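Local coordinates for protein estrogen receptor (Crassostrea gigas, PDB 4N1Y) that probably acts as a constitutively active transcription factor of the steroid receptor family, with a hormone-controlled switch that has become vestigial, at residues 19-23 with 47-52; 22-28 with 101-105; 80-85 with 143-148; 133-139 with 176-181. All coordinates share one frame; numbering follows the deposited sequence.

How the interactions relate
The four contacts tie together the helical sandwich of a nuclear receptor ligand-binding domain. Interactions 1 and 2 start from one loop, between helix 7-15 and helix 34-56, and share Leu22 and Glu23; their centres are about 13 Å apart. Interaction 1 fixes the loop to helix 34-56, interaction 2 to the turn 101-104 that leads into the hairpin strand. Interaction 1 closes before interactions 3 and 4 open. Interaction 3, nearest the chain's middle, alternates along the chain with 2 and 4. It touches interaction 1 through Leu52 on Leu81, and shares helix 137-149 with interaction 4, about 16 Å away between centres. The contacts thereby knit N-terminal loop, central helices and hairpin into one domain.

Interaction 1: 19-23 with 47-52; sequences LPVLE and RELVHL
Leu22 inserts its side chain among Arg47, Glu48 and His51 on helix 34-56, and loses more surface here than any other residue of the two segments. The apolar contacts come from its two branches. CD1 of Leu22 lies 3.4 Å from CG of Glu48 and also meets CD2 of His51. CD2 of Leu22 sits over one face of the Arg47 guanidinium and approaches NE2 of His51 to 3.4 Å. In Leu22 a chi1 of -62° sets CG toward the helix, and a chi2 of 167° spreads the two methyls over it. Further along, Leu19 CD2 meets Leu52 CD2 at 3.6 Å.

One CH-pi contact adds to this. Pro20 lies over a face of the His51 imidazole, with its CG 4.2 Å from the ring centroid and 27° off the normal.

Polar contacts are few. Arg47 NH2 is near Glu23 O, but the angle is too poor for a hydrogen bond and the short distance of 2.6 Å is doubtful. No hydrogen bond joins the two segments.

Around the contact, Leu19 packs on Asn85 and Glu48 on Leu82, both of helix 67-89. Glu48 OE1 also makes a long, weak ion pair with Arg89. In vertebrate estrogen receptors the matching glutamate and arginine hold the phenol of estradiol, so the loop probably runs past the equivalent of that end of the pocket.

The loop is therefore held to the helix mainly by side-chain fit. The aliphatic carbons of Glu48 and the flat groups of Arg47 and His51 serve as a surface for leucine and proline.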
loop_
_atom_site.group_PDB
_atom_site.type_symbol
_atom_site.label_atom_id
_atom_site.label_comp_id
_atom_site.label_asym_id
_atom_site.label_seq_id
_atom_site.Cartn_x
_atom_site.Cartn_y
_atom_site.Cartn_z
ATOM N N LEU B 19 -20.939 -10.605 0.973
ATOM C CA LEU B 19 -20.428 -11.721 1.747
ATOM C C LEU B 19 -21.303 -11.955 2.980
ATOM O O LEU B 19 -21.661 -10.998 3.667
ATOM C CB LEU B 19 -18.987 -11.424 2.159
ATOM C CG LEU B 19 -17.863 -11.683 1.152
ATOM C CD1 LEU B 19 -17.949 -10.719 -0.024
ATOM C CD2 LEU B 19 -16.511 -11.542 1.833
ATOM N N PRO B 20 -21.674 -13.213 3.269
ATOM C CA PRO B 20 -22.411 -13.308 4.528
ATOM C C PRO B 20 -21.400 -13.242 5.656
ATOM O O PRO B 20 -20.211 -13.395 5.378
ATOM C CB PRO B 20 -23.065 -14.683 4.443
ATOM C CG PRO B 20 -22.056 -15.497 3.662
ATOM C CD PRO B 20 -21.415 -14.538 2.673
ATOM N N VAL B 21 -21.825 -13.045 6.896
ATOM C CA VAL B 21 -20.860 -13.094 7.987
ATOM C C VAL B 21 -20.772 -14.498 8.544
ATOM O O VAL B 21 -21.781 -15.133 8.841
ATOM C CB VAL B 21 -21.170 -12.098 9.091
ATOM C CG1 VAL B 21 -19.911 -11.287 9.393
ATOM C CG2 VAL B 21 -22.299 -11.186 8.661
ATOM N N LEU B 22 -19.543 -14.964 8.703
ATOM C CA LEU B 22 -19.286 -16.331 9.122
ATOM C C LEU B 22 -18.966 -16.429 10.606
ATOM O O LEU B 22 -18.281 -15.579 11.168
ATOM C CB LEU B 22 -18.144 -16.929 8.303
ATOM C CG LEU B 22 -18.394 -17.023 6.798
ATOM C CD1 LEU B 22 -17.095 -17.318 6.095
ATOM C CD2 LEU B 22 -19.450 -18.067 6.454
ATOM N N GLU B 23 -19.484 -17.480 11.226
ATOM C CA GLU B 23 -19.205 -17.772 12.613
ATOM C C GLU B 23 -17.878 -18.509 12.645
ATOM O O GLU B 23 -17.526 -19.170 11.669
ATOM C CB GLU B 23 -20.290 -18.676 13.196
ATOM C CG GLU B 23 -21.659 -18.062 13.295
ATOM C CD GLU B 23 -21.764 -17.044 14.389
ATOM O OE1 GLU B 23 -20.783 -16.877 15.145
ATOM O OE2 GLU B 23 -22.840 -16.420 14.501
ATOM N N ARG B 47 -12.686 -20.242 4.983
ATOM C CA ARG B 47 -14.104 -20.200 4.647
ATOM C C ARG B 47 -14.426 -18.848 4.002
ATOM O O ARG B 47 -15.123 -18.784 2.995
ATOM C CB ARG B 47 -14.958 -20.441 5.890
ATOM C CG ARG B 47 -14.704 -21.796 6.537
ATOM C CD ARG B 47 -15.866 -22.246 7.431
ATOM N NE ARG B 47 -16.403 -21.134 8.216
ATOM C CZ ARG B 47 -17.673 -21.010 8.586
ATOM N NH1 ARG B 47 -18.565 -21.938 8.248
ATOM N NH2 ARG B 47 -18.051 -19.959 9.299
ATOM N N GLU B 48 -13.870 -17.772 4.546
ATOM C CA GLU B 48 -14.129 -16.450 3.995
ATOM C C GLU B 48 -13.446 -16.392 2.622
ATOM O O GLU B 48 -13.883 -15.673 1.722
ATOM C CB GLU B 48 -13.653 -15.322 4.944
ATOM C CG GLU B 48 -14.286 -15.387 6.373
ATOM C CD GLU B 48 -13.823 -14.290 7.365
ATOM O OE1 GLU B 48 -12.700 -13.750 7.217
ATOM O OE2 GLU B 48 -14.576 -14.010 8.336
ATOM N N LEU B 49 -12.387 -17.178 2.458
ATOM C CA LEU B 49 -11.679 -17.230 1.188
ATOM C C LEU B 49 -12.528 -17.814 0.052
ATOM O O LEU B 49 -12.579 -17.249 -1.041
ATOM C CB LEU B 49 -10.386 -18.029 1.343
ATOM C CG LEU B 49 -9.393 -17.954 0.179
ATOM C CD1 LEU B 49 -9.090 -16.514 -0.201
ATOM C CD2 LEU B 49 -8.103 -18.705 0.515
ATOM N N VAL B 50 -13.194 -18.936 0.309
ATOM C CA VAL B 50 -14.109 -19.527 -0.668
ATOM C C VAL B 50 -15.208 -18.544 -1.061
ATOM O O VAL B 50 -15.602 -18.456 -2.216
ATOM C CB VAL B 50 -14.761 -20.808 -0.143
ATOM C CG1 VAL B 50 -15.785 -21.307 -1.133
ATOM C CG2 VAL B 50 -13.711 -21.880 0.094
ATOM N N HIS B 51 -15.717 -17.822 -0.072
ATOM C CA HIS B 51 -16.744 -16.817 -0.287
ATOM C C HIS B 51 -16.275 -15.666 -1.170
ATOM O O HIS B 51 -17.016 -15.226 -2.044
ATOM C CB HIS B 51 -17.223 -16.287 1.058
ATOM C CG HIS B 51 -18.111 -17.240 1.795
ATOM N ND1 HIS B 51 -19.381 -17.560 1.372
ATOM C CD2 HIS B 51 -17.906 -17.949 2.929
ATOM C CE1 HIS B 51 -19.923 -18.424 2.215
ATOM N NE2 HIS B 51 -19.048 -18.676 3.169
ATOM N N LEU B 52 -15.052 -15.187 -0.942
ATOM C CA LEU B 52 -14.467 -14.103 -1.742
ATOM C C LEU B 52 -14.422 -14.452 -3.217
ATOM O O LEU B 52 -14.862 -13.686 -4.074
ATOM C CB LEU B 52 -13.041 -13.803 -1.290
ATOM C CG LEU B 52 -12.807 -13.056 0.009
ATOM C CD1 LEU B 52 -11.317 -12.911 0.192
ATOM C CD2 LEU B 52 -13.473 -11.698 -0.026
#

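Interaction 2: 22-28 with 101-105; sequences LESHHNH and APDLV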
loop_
_atom_site.group_PDB
_atom_site.type_symbol
_atom_site.label_atom_id
_atom_site.label_comp_id
_atom_site.label_asym_id
_atom_site.label_seq_id
_atom_site.Cartn_x
_atom_site.Cartn_y
_atom_site.Cartn_z
ATOM N N LEU B 22 -19.543 -14.964 8.703
ATOM C CA LEU B 22 -19.286 -16.331 9.122
ATOM C C LEU B 22 -18.966 -16.429 10.606
ATOM O O LEU B 22 -18.281 -15.579 11.168
ATOM C CB LEU B 22 -18.144 -16.929 8.303
ATOM C CG LEU B 22 -18.394 -17.023 6.798
ATOM C CD1 LEU B 22 -17.095 -17.318 6.095
ATOM C CD2 LEU B 22 -19.450 -18.067 6.454
ATOM N N GLU B 23 -19.484 -17.480 11.226
ATOM C CA GLU B 23 -19.205 -17.772 12.613
ATOM C C GLU B 23 -17.878 -18.509 12.645
ATOM O O GLU B 23 -17.526 -19.170 11.669
ATOM C CB GLU B 23 -20.290 -18.676 13.196
ATOM C CG GLU B 23 -21.659 -18.062 13.295
ATOM C CD GLU B 23 -21.764 -17.044 14.389
ATOM O OE1 GLU B 23 -20.783 -16.877 15.145
ATOM O OE2 GLU B 23 -22.840 -16.420 14.501
ATOM N N SER B 24 -17.118 -18.397 13.729
ATOM C CA SER B 24 -15.840 -19.099 13.761
ATOM C C SER B 24 -16.037 -20.478 14.371
ATOM O O SER B 24 -15.236 -21.384 14.133
ATOM C CB SER B 24 -14.774 -18.322 14.543
ATOM O OG SER B 24 -15.135 -18.143 15.901
ATOM N N HIS B 25 -17.120 -20.635 15.133
ATOM C CA HIS B 25 -17.311 -21.816 15.979
ATOM C C HIS B 25 -16.047 -22.182 16.757
ATOM O O HIS B 25 -15.711 -23.355 16.933
ATOM C CB HIS B 25 -17.806 -22.990 15.136
ATOM C CG HIS B 25 -19.147 -22.750 14.518
ATOM N ND1 HIS B 25 -19.307 -22.265 13.238
ATOM C CD2 HIS B 25 -20.393 -22.959 15.003
ATOM C CE1 HIS B 25 -20.598 -22.163 12.970
ATOM N NE2 HIS B 25 -21.277 -22.583 14.022
ATOM N N HIS B 26 -15.348 -21.156 17.223
ATOM C CA HIS B 26 -14.166 -21.366 18.025
ATOM C C HIS B 26 -14.576 -21.985 19.351
ATOM O O HIS B 26 -15.613 -21.631 19.913
ATOM C CB HIS B 26 -13.424 -20.057 18.267
ATOM C CG HIS B 26 -12.230 -20.202 19.157
ATOM N ND1 HIS B 26 -10.981 -20.537 18.677
ATOM C CD2 HIS B 26 -12.100 -20.110 20.502
ATOM C CE1 HIS B 26 -10.129 -20.612 19.681
ATOM N NE2 HIS B 26 -10.784 -20.361 20.802
ATOM N N ASN B 27 -13.757 -22.899 19.858
ATOM C CA ASN B 27 -14.058 -23.540 21.131
ATOM C C ASN B 27 -13.431 -22.731 22.254
ATOM O O ASN B 27 -12.226 -22.814 22.505
ATOM C CB ASN B 27 -13.551 -24.987 21.162
ATOM C CG ASN B 27 -13.817 -25.681 22.501
ATOM O OD1 ASN B 27 -14.728 -25.307 23.241
ATOM N ND2 ASN B 27 -13.018 -26.700 22.810
ATOM N N HIS B 28 -14.261 -21.932 22.915
ATOM C CA HIS B 28 -13.796 -21.072 23.991
ATOM C C HIS B 28 -13.604 -21.894 25.266
ATOM O O HIS B 28 -13.118 -21.393 26.279
ATOM C CB HIS B 28 -14.789 -19.936 24.227
ATOM C CG HIS B 28 -14.924 -19.001 23.068
ATOM N ND1 HIS B 28 -13.993 -18.025 22.784
ATOM C CD2 HIS B 28 -15.886 -18.888 22.121
ATOM C CE1 HIS B 28 -14.374 -17.353 21.713
ATOM N NE2 HIS B 28 -15.520 -17.857 21.290
ATOM N N ALA B 101 -14.960 -12.972 13.615
ATOM C CA ALA B 101 -16.297 -13.477 13.471
ATOM C C ALA B 101 -17.049 -12.902 14.659
ATOM O O ALA B 101 -16.423 -12.396 15.594
ATOM C CB ALA B 101 -16.310 -15.002 13.464
ATOM N N PRO B 102 -18.389 -12.935 14.625
ATOM C CA PRO B 102 -19.117 -12.558 15.840
ATOM C C PRO B 102 -18.679 -13.477 16.984
ATOM O O PRO B 102 -18.581 -13.100 18.154
ATOM C CB PRO B 102 -20.586 -12.798 15.468
ATOM C CG PRO B 102 -20.625 -12.815 13.988
ATOM C CD PRO B 102 -19.288 -13.285 13.512
ATOM N N ASP B 103 -18.359 -14.698 16.568
ATOM C CA ASP B 103 -17.923 -15.813 17.392
ATOM C C ASP B 103 -16.507 -15.629 17.953
ATOM O O ASP B 103 -16.062 -16.410 18.790
ATOM C CB ASP B 103 -17.964 -17.054 16.489
ATOM C CG ASP B 103 -18.284 -18.315 17.213
ATOM O OD1 ASP B 103 -17.877 -18.465 18.381
ATOM O OD2 ASP B 103 -18.956 -19.167 16.593
ATOM N N LEU B 104 -15.812 -14.584 17.506
ATOM C CA LEU B 104 -14.387 -14.486 17.773
ATOM C C LEU B 104 -13.856 -13.053 17.762
ATOM O O LEU B 104 -13.241 -12.622 16.777
ATOM C CB LEU B 104 -13.620 -15.321 16.749
ATOM C CG LEU B 104 -12.155 -15.554 17.076
ATOM C CD1 LEU B 104 -12.121 -16.250 18.424
ATOM C CD2 LEU B 104 -11.495 -16.402 16.005
ATOM N N VAL B 105 -14.087 -12.314 18.842
ATOM C CA VAL B 105 -13.539 -10.964 18.960
ATOM C C VAL B 105 -12.261 -10.955 19.801
ATOM O O VAL B 105 -12.284 -11.295 20.978
ATOM C CB VAL B 105 -14.556 -10.021 19.594
ATOM C CG1 VAL B 105 -14.005 -8.610 19.644
ATOM C CG2 VAL B 105 -15.851 -10.063 18.808
#
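Asp103 takes two hydrogen bonds from the loop 22-28. His25 N donates to Asp103 OD2 (2.8 Å), meeting it from above the carboxylate plane with a bent N-H...O angle of 131°. His28 NE2 donates to the backbone O of Asp103 (2.9 Å). That oxygen lies in the His28 ring plane, and the bond runs nearly along the C=O axis. Within the loop, Ser24 OG accepts from His26 N and forms an ST turn. The facing residues Ala101 to Leu104 make a type I beta turn, closed by Leu104 N to Ala101 O. This turn leads into strand 104-107 of the small hairpin.

Packing surrounds these bonds. Ser24 CB lies 3.8 Å from Ala101 CB, and its OG sits against CB of both Asp103 and Leu104. Leu104 CD1 rests over a face of His26, 4.0 Å from CG of that ring. His26 ND1 is in turn bonded to Ser40 of helix 34-56.

Glu23 OE1 stands 3.3 Å from Asp103 OD2, with the carboxylate planes 77° apart. Two like charges this close would probably raise the proton affinity of one of them, and the His25 amide could offset part of the repulsion.

Interaction 3: 80-85 with 143-148; sequences ELLLLN and LQAMVL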
loop_
_atom_site.group_PDB
_atom_site.type_symbol
_atom_site.label_atom_id
_atom_site.label_comp_id
_atom_site.label_asym_id
_atom_site.label_seq_id
_atom_site.Cartn_x
_atom_site.Cartn_y
_atom_site.Cartn_z
ATOM N N GLU B 80 -5.494 -9.006 1.653
ATOM C CA GLU B 80 -5.957 -7.629 1.825
ATOM C C GLU B 80 -7.472 -7.616 1.993
ATOM O O GLU B 80 -8.009 -6.943 2.872
ATOM C CB GLU B 80 -5.571 -6.750 0.635
ATOM C CG GLU B 80 -4.131 -6.861 0.189
ATOM C CD GLU B 80 -3.852 -6.090 -1.100
ATOM O OE1 GLU B 80 -4.316 -4.935 -1.216
ATOM O OE2 GLU B 80 -3.213 -6.660 -2.020
ATOM N N LEU B 81 -8.157 -8.401 1.168
ATOM C CA LEU B 81 -9.607 -8.473 1.237
ATOM C C LEU B 81 -10.061 -8.980 2.599
ATOM O O LEU B 81 -10.979 -8.424 3.188
ATOM C CB LEU B 81 -10.152 -9.364 0.124
ATOM C CG LEU B 81 -10.037 -8.725 -1.265
ATOM C CD1 LEU B 81 -10.379 -9.722 -2.375
ATOM C CD2 LEU B 81 -10.878 -7.440 -1.386
ATOM N N LEU B 82 -9.416 -10.033 3.099
ATOM C CA LEU B 82 -9.735 -10.539 4.422
ATOM C C LEU B 82 -9.608 -9.443 5.477
ATOM O O LEU B 82 -10.527 -9.252 6.274
ATOM C CB LEU B 82 -8.847 -11.722 4.783
ATOM C CG LEU B 82 -9.094 -12.981 3.961
ATOM C CD1 LEU B 82 -8.087 -14.051 4.311
ATOM C CD2 LEU B 82 -10.505 -13.500 4.214
ATOM N N LEU B 83 -8.468 -8.754 5.491
ATOM C CA LEU B 83 -8.199 -7.720 6.489
ATOM C C LEU B 83 -9.105 -6.506 6.300
ATOM O O LEU B 83 -9.597 -5.932 7.274
ATOM C CB LEU B 83 -6.737 -7.288 6.435
ATOM C CG LEU B 83 -5.765 -8.454 6.639
ATOM C CD1 LEU B 83 -4.306 -7.982 6.680
ATOM C CD2 LEU B 83 -6.120 -9.244 7.895
ATOM N N LEU B 84 -9.332 -6.121 5.049
ATOM C CA LEU B 84 -10.207 -4.993 4.777
ATOM C C LEU B 84 -11.589 -5.262 5.346
ATOM O O LEU B 84 -12.186 -4.392 5.976
ATOM C CB LEU B 84 -10.299 -4.704 3.279
ATOM C CG LEU B 84 -11.272 -3.570 2.978
ATOM C CD1 LEU B 84 -10.570 -2.263 3.221
ATOM C CD2 LEU B 84 -11.780 -3.629 1.551
ATOM N N ASN B 85 -12.091 -6.470 5.131
ATOM C CA ASN B 85 -13.403 -6.836 5.634
ATOM C C ASN B 85 -13.455 -6.807 7.140
ATOM O O ASN B 85 -14.343 -6.201 7.744
ATOM C CB ASN B 85 -13.791 -8.229 5.153
ATOM C CG ASN B 85 -14.132 -8.256 3.696
ATOM O OD1 ASN B 85 -14.329 -7.208 3.074
ATOM N ND2 ASN B 85 -14.221 -9.453 3.134
ATOM N N LEU B 143 -14.949 -0.540 -2.194
ATOM C CA LEU B 143 -13.560 -0.631 -1.783
ATOM C C LEU B 143 -12.977 -2.019 -2.001
ATOM O O LEU B 143 -11.869 -2.149 -2.505
ATOM C CB LEU B 143 -13.445 -0.259 -0.311
ATOM C CG LEU B 143 -13.361 1.233 -0.050
ATOM C CD1 LEU B 143 -13.511 1.462 1.413
ATOM C CD2 LEU B 143 -12.011 1.734 -0.508
ATOM N N GLN B 144 -13.711 -3.057 -1.623
ATOM C CA GLN B 144 -13.187 -4.385 -1.838
ATOM C C GLN B 144 -13.061 -4.641 -3.341
ATOM O O GLN B 144 -12.056 -5.173 -3.798
ATOM C CB GLN B 144 -14.015 -5.448 -1.114
ATOM C CG GLN B 144 -15.493 -5.276 -1.103
ATOM C CD GLN B 144 -16.149 -6.269 -0.159
ATOM O OE1 GLN B 144 -17.313 -6.642 -0.322
ATOM N NE2 GLN B 144 -15.408 -6.673 0.863
ATOM N N ALA B 145 -14.064 -4.245 -4.111
ATOM C CA ALA B 145 -14.003 -4.437 -5.555
ATOM C C ALA B 145 -12.755 -3.738 -6.092
ATOM O O ALA B 145 -12.005 -4.281 -6.925
ATOM C CB ALA B 145 -15.230 -3.910 -6.208
ATOM N N MET B 146 -12.518 -2.544 -5.570
ATOM C CA MET B 146 -11.343 -1.780 -5.932
ATOM C C MET B 146 -10.048 -2.493 -5.520
ATOM O O MET B 146 -9.106 -2.587 -6.309
ATOM C CB MET B 146 -11.412 -0.403 -5.282
ATOM C CG MET B 146 -10.350 0.512 -5.767
ATOM S SD MET B 146 -10.321 0.501 -7.560
ATOM C CE MET B 146 -11.507 1.786 -7.872
ATOM N N VAL B 147 -10.026 -3.042 -4.308
ATOM C CA VAL B 147 -8.847 -3.753 -3.809
ATOM C C VAL B 147 -8.508 -4.891 -4.764
ATOM O O VAL B 147 -7.348 -5.129 -5.083
ATOM C CB VAL B 147 -9.064 -4.311 -2.388
ATOM C CG1 VAL B 147 -7.900 -5.247 -1.995
ATOM C CG2 VAL B 147 -9.162 -3.177 -1.395
ATOM N N LEU B 148 -9.551 -5.578 -5.214
ATOM C CA LEU B 148 -9.443 -6.651 -6.189
ATOM C C LEU B 148 -8.859 -6.198 -7.527
ATOM O O LEU B 148 -7.869 -6.742 -7.982
ATOM C CB LEU B 148 -10.823 -7.256 -6.420
ATOM C CG LEU B 148 -10.929 -8.327 -7.487
ATOM C CD1 LEU B 148 -10.163 -9.546 -7.048
ATOM C CD2 LEU B 148 -12.392 -8.656 -7.700
HETATM O O HOH W 1 -4.887 -4.510 -3.972
#
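Val147 points between Leu81 and Leu84 of the facing helix, and its two methyls divide the apolar contacts. CG1 of Val147 lies 3.7 Å from Leu81 CD2 and also touches the Glu80 side chain. CG2 of Val147 meets Leu84 CD2 at 4.0 Å. Leu84 CG is anti to the backbone N (chi1 177°), which lays its CD2 against the backbone of the other helix, 3.7 Å from Gln144 CA.

The polar link is at the Glu80 end. One water donates to both Glu80 OE1 and Val147 O, each at 2.8 Å. Glu80 OE1 also has a salt bridge to Arg199 of helix 187-215.

Asn85 OD1 is near Gln144 NE2, but the angle is poor and the 2.5 Å approach doubtful. With an alanine here, the Asn85 amide that packs on Leu19 and Leu52 is lost, which is likely to open a gap beside them.

The axes of segments 80-85 and 143-148 come within 10.1 Å and run nearly antiparallel, at 161°. Both helices probably correspond to the central layer of the three-layer sandwich of nuclear receptor ligand-binding domains. Helix 34-56 flanks the pair through Leu52 and Trp55, helix 187-215 covers Val147 with Leu195, and Met146 reaches Leu193 of the second subunit.

Interaction 4: 133-139 with 176-181; sequences NHLHKDE and TAQKYH
His136 and Tyr180 each turn a ring toward the other. CG of His136 swings opposite the backbone N (chi1 -168°); CG of Tyr180 lies beside its N and opposite its carbonyl carbon (chi1 -61°). The rings stack face to face, with centroids 3.6 Å apart and planes at 13°. Lys179 CD lies over the other face of Tyr180. The Tyr180 hydroxyl donates to Asp138 OD2 (2.7 Å), from above the carboxylate plane. A leucine in place of Tyr180 would probably leave Asp138 OD2 without this donor and the His136 ring without its stacking partner.

The contact joins the C-terminal end of helix 159-180 to the start of helix 137-149. His136 is the N-cap there. Its ND1 accepts from Asp138 N (3.0 Å), and with Glu139 it forms a capping box. Just before it, a Schellman motif with His134 at C-prime ends helix 117-132.

Glu139 OE1 accepts twice, once from within its own segment and once across the contact. His136 N reaches it at 2.8 Å on the anti side. His181 NE2 reaches it at 2.7 Å on the syn side, from the opposite face of the carboxylate. Glu139 OE2 is hydrogen-bonded to NE2 of His187. Thr176 CG2 packs on Glu139 CG at 3.9 Å.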
loop_
_atom_site.group_PDB
_atom_site.type_symbol
_atom_site.label_atom_id
_atom_site.label_comp_id
_atom_site.label_asym_id
_atom_site.label_seq_id
_atom_site.Cartn_x
_atom_site.Cartn_y
_atom_site.Cartn_z
ATOM N N ASN B 133 -14.425 8.210 9.426
ATOM C CA ASN B 133 -14.871 8.723 8.135
ATOM C C ASN B 133 -16.304 8.351 7.783
ATOM O O ASN B 133 -16.744 8.559 6.653
ATOM C CB ASN B 133 -13.947 8.245 7.037
ATOM C CG ASN B 133 -12.648 8.977 7.047
ATOM O OD1 ASN B 133 -12.592 10.156 6.696
ATOM N ND2 ASN B 133 -11.584 8.296 7.462
ATOM N N HIS B 134 -17.008 7.773 8.752
ATOM C CA HIS B 134 -18.418 7.426 8.612
ATOM C C HIS B 134 -18.673 6.648 7.335
ATOM O O HIS B 134 -19.585 6.958 6.569
ATOM C CB HIS B 134 -19.261 8.685 8.662
ATOM C CG HIS B 134 -19.147 9.412 9.964
ATOM N ND1 HIS B 134 -19.768 8.979 11.114
ATOM C CD2 HIS B 134 -18.453 10.523 10.305
ATOM C CE1 HIS B 134 -19.480 9.805 12.104
ATOM N NE2 HIS B 134 -18.684 10.751 11.639
ATOM N N LEU B 135 -17.822 5.653 7.106
ATOM C CA LEU B 135 -17.878 4.838 5.910
ATOM C C LEU B 135 -19.174 4.034 5.837
ATOM O O LEU B 135 -19.538 3.347 6.790
ATOM C CB LEU B 135 -16.684 3.898 5.864
ATOM C CG LEU B 135 -16.441 3.295 4.489
ATOM C CD1 LEU B 135 -15.610 4.245 3.659
ATOM C CD2 LEU B 135 -15.799 1.919 4.608
ATOM N N HIS B 136 -19.860 4.130 4.698
ATOM C CA HIS B 136 -21.083 3.382 4.428
ATOM C C HIS B 136 -20.762 1.988 3.846
ATOM O O HIS B 136 -19.673 1.791 3.288
ATOM C CB HIS B 136 -21.943 4.183 3.463
ATOM C CG HIS B 136 -23.342 3.673 3.324
ATOM N ND1 HIS B 136 -23.696 2.698 2.413
ATOM C CD2 HIS B 136 -24.482 4.021 3.969
ATOM C CE1 HIS B 136 -24.992 2.461 2.513
ATOM N NE2 HIS B 136 -25.491 3.248 3.451
ATOM N N LYS B 137 -21.672 1.021 4.006
ATOM C CA LYS B 137 -21.473 -0.322 3.440
ATOM C C LYS B 137 -21.183 -0.259 1.940
ATOM O O LYS B 137 -20.220 -0.884 1.452
ATOM C CB LYS B 137 -22.684 -1.218 3.679
ATOM C CG LYS B 137 -22.446 -2.664 3.266
ATOM C CD LYS B 137 -23.748 -3.444 3.226
ATOM C CE LYS B 137 -23.554 -4.880 2.741
ATOM N NZ LYS B 137 -24.780 -5.704 2.991
ATOM N N ASP B 138 -22.006 0.511 1.219
ATOM C CA ASP B 138 -21.826 0.691 -0.219
ATOM C C ASP B 138 -20.427 1.144 -0.568
ATOM O O ASP B 138 -19.883 0.751 -1.592
ATOM C CB ASP B 138 -22.830 1.687 -0.775
ATOM C CG ASP B 138 -24.223 1.142 -0.782
ATOM O OD1 ASP B 138 -24.389 -0.073 -0.543
ATOM O OD2 ASP B 138 -25.149 1.926 -1.049
ATOM N N GLU B 139 -19.853 1.998 0.264
ATOM C CA GLU B 139 -18.492 2.425 0.022
ATOM C C GLU B 139 -17.550 1.253 0.252
ATOM O O GLU B 139 -16.615 1.061 -0.520
ATOM C CB GLU B 139 -18.131 3.606 0.911
ATOM C CG GLU B 139 -19.102 4.773 0.772
ATOM C CD GLU B 139 -18.722 5.959 1.649
ATOM O OE1 GLU B 139 -19.258 6.047 2.776
ATOM O OE2 GLU B 139 -17.894 6.795 1.222
ATOM N N THR B 176 -20.816 7.486 -5.092
ATOM C CA THR B 176 -21.317 6.961 -3.830
ATOM C C THR B 176 -20.882 7.856 -2.687
ATOM O O THR B 176 -21.617 8.049 -1.718
ATOM C CB THR B 176 -20.843 5.527 -3.607
ATOM O OG1 THR B 176 -21.339 4.732 -4.684
ATOM C CG2 THR B 176 -21.407 4.955 -2.317
ATOM N N ALA B 177 -19.700 8.436 -2.824
ATOM C CA ALA B 177 -19.217 9.357 -1.816
ATOM C C ALA B 177 -20.039 10.632 -1.823
ATOM O O ALA B 177 -20.294 11.230 -0.778
ATOM C CB ALA B 177 -17.778 9.667 -2.044
ATOM N N GLN B 178 -20.469 11.040 -3.009
ATOM C CA GLN B 178 -21.263 12.240 -3.104
ATOM C C GLN B 178 -22.605 12.002 -2.421
ATOM O O GLN B 178 -23.142 12.895 -1.769
ATOM C CB GLN B 178 -21.444 12.660 -4.562
ATOM C CG GLN B 178 -22.235 13.978 -4.767
ATOM C CD GLN B 178 -21.610 15.193 -4.091
ATOM O OE1 GLN B 178 -20.473 15.149 -3.637
ATOM N NE2 GLN B 178 -22.363 16.277 -4.011
ATOM N N LYS B 179 -23.115 10.780 -2.534
ATOM C CA LYS B 179 -24.417 10.423 -1.969
ATOM C C LYS B 179 -24.411 10.476 -0.432
ATOM O O LYS B 179 -25.280 11.080 0.175
ATOM C CB LYS B 179 -24.841 9.036 -2.457
ATOM C CG LYS B 179 -26.276 8.712 -2.171
ATOM C CD LYS B 179 -26.578 7.244 -2.390
ATOM C CE LYS B 179 -28.065 6.986 -2.143
ATOM N NZ LYS B 179 -28.500 5.596 -2.454
ATOM N N TYR B 180 -23.446 9.811 0.194
ATOM C CA TYR B 180 -23.424 9.721 1.649
ATOM C C TYR B 180 -22.602 10.827 2.288
ATOM O O TYR B 180 -22.708 11.051 3.492
ATOM C CB TYR B 180 -22.890 8.360 2.100
ATOM C CG TYR B 180 -23.740 7.230 1.614
ATOM C CD1 TYR B 180 -25.018 7.037 2.125
ATOM C CD2 TYR B 180 -23.288 6.376 0.616
ATOM C CE1 TYR B 180 -25.817 6.011 1.667
ATOM C CE2 TYR B 180 -24.073 5.347 0.155
ATOM C CZ TYR B 180 -25.337 5.164 0.680
ATOM O OH TYR B 180 -26.128 4.136 0.216
ATOM N N HIS B 181 -21.768 11.508 1.504
ATOM C CA HIS B 181 -20.954 12.579 2.075
ATOM C C HIS B 181 -20.816 13.785 1.144
ATOM O O HIS B 181 -19.708 14.141 0.775
ATOM C CB HIS B 181 -19.562 12.048 2.426
ATOM C CG HIS B 181 -19.576 10.724 3.124
ATOM N ND1 HIS B 181 -19.847 10.592 4.468
ATOM C CD2 HIS B 181 -19.330 9.474 2.664
ATOM C CE1 HIS B 181 -19.786 9.314 4.802
ATOM N NE2 HIS B 181 -19.469 8.616 3.727
#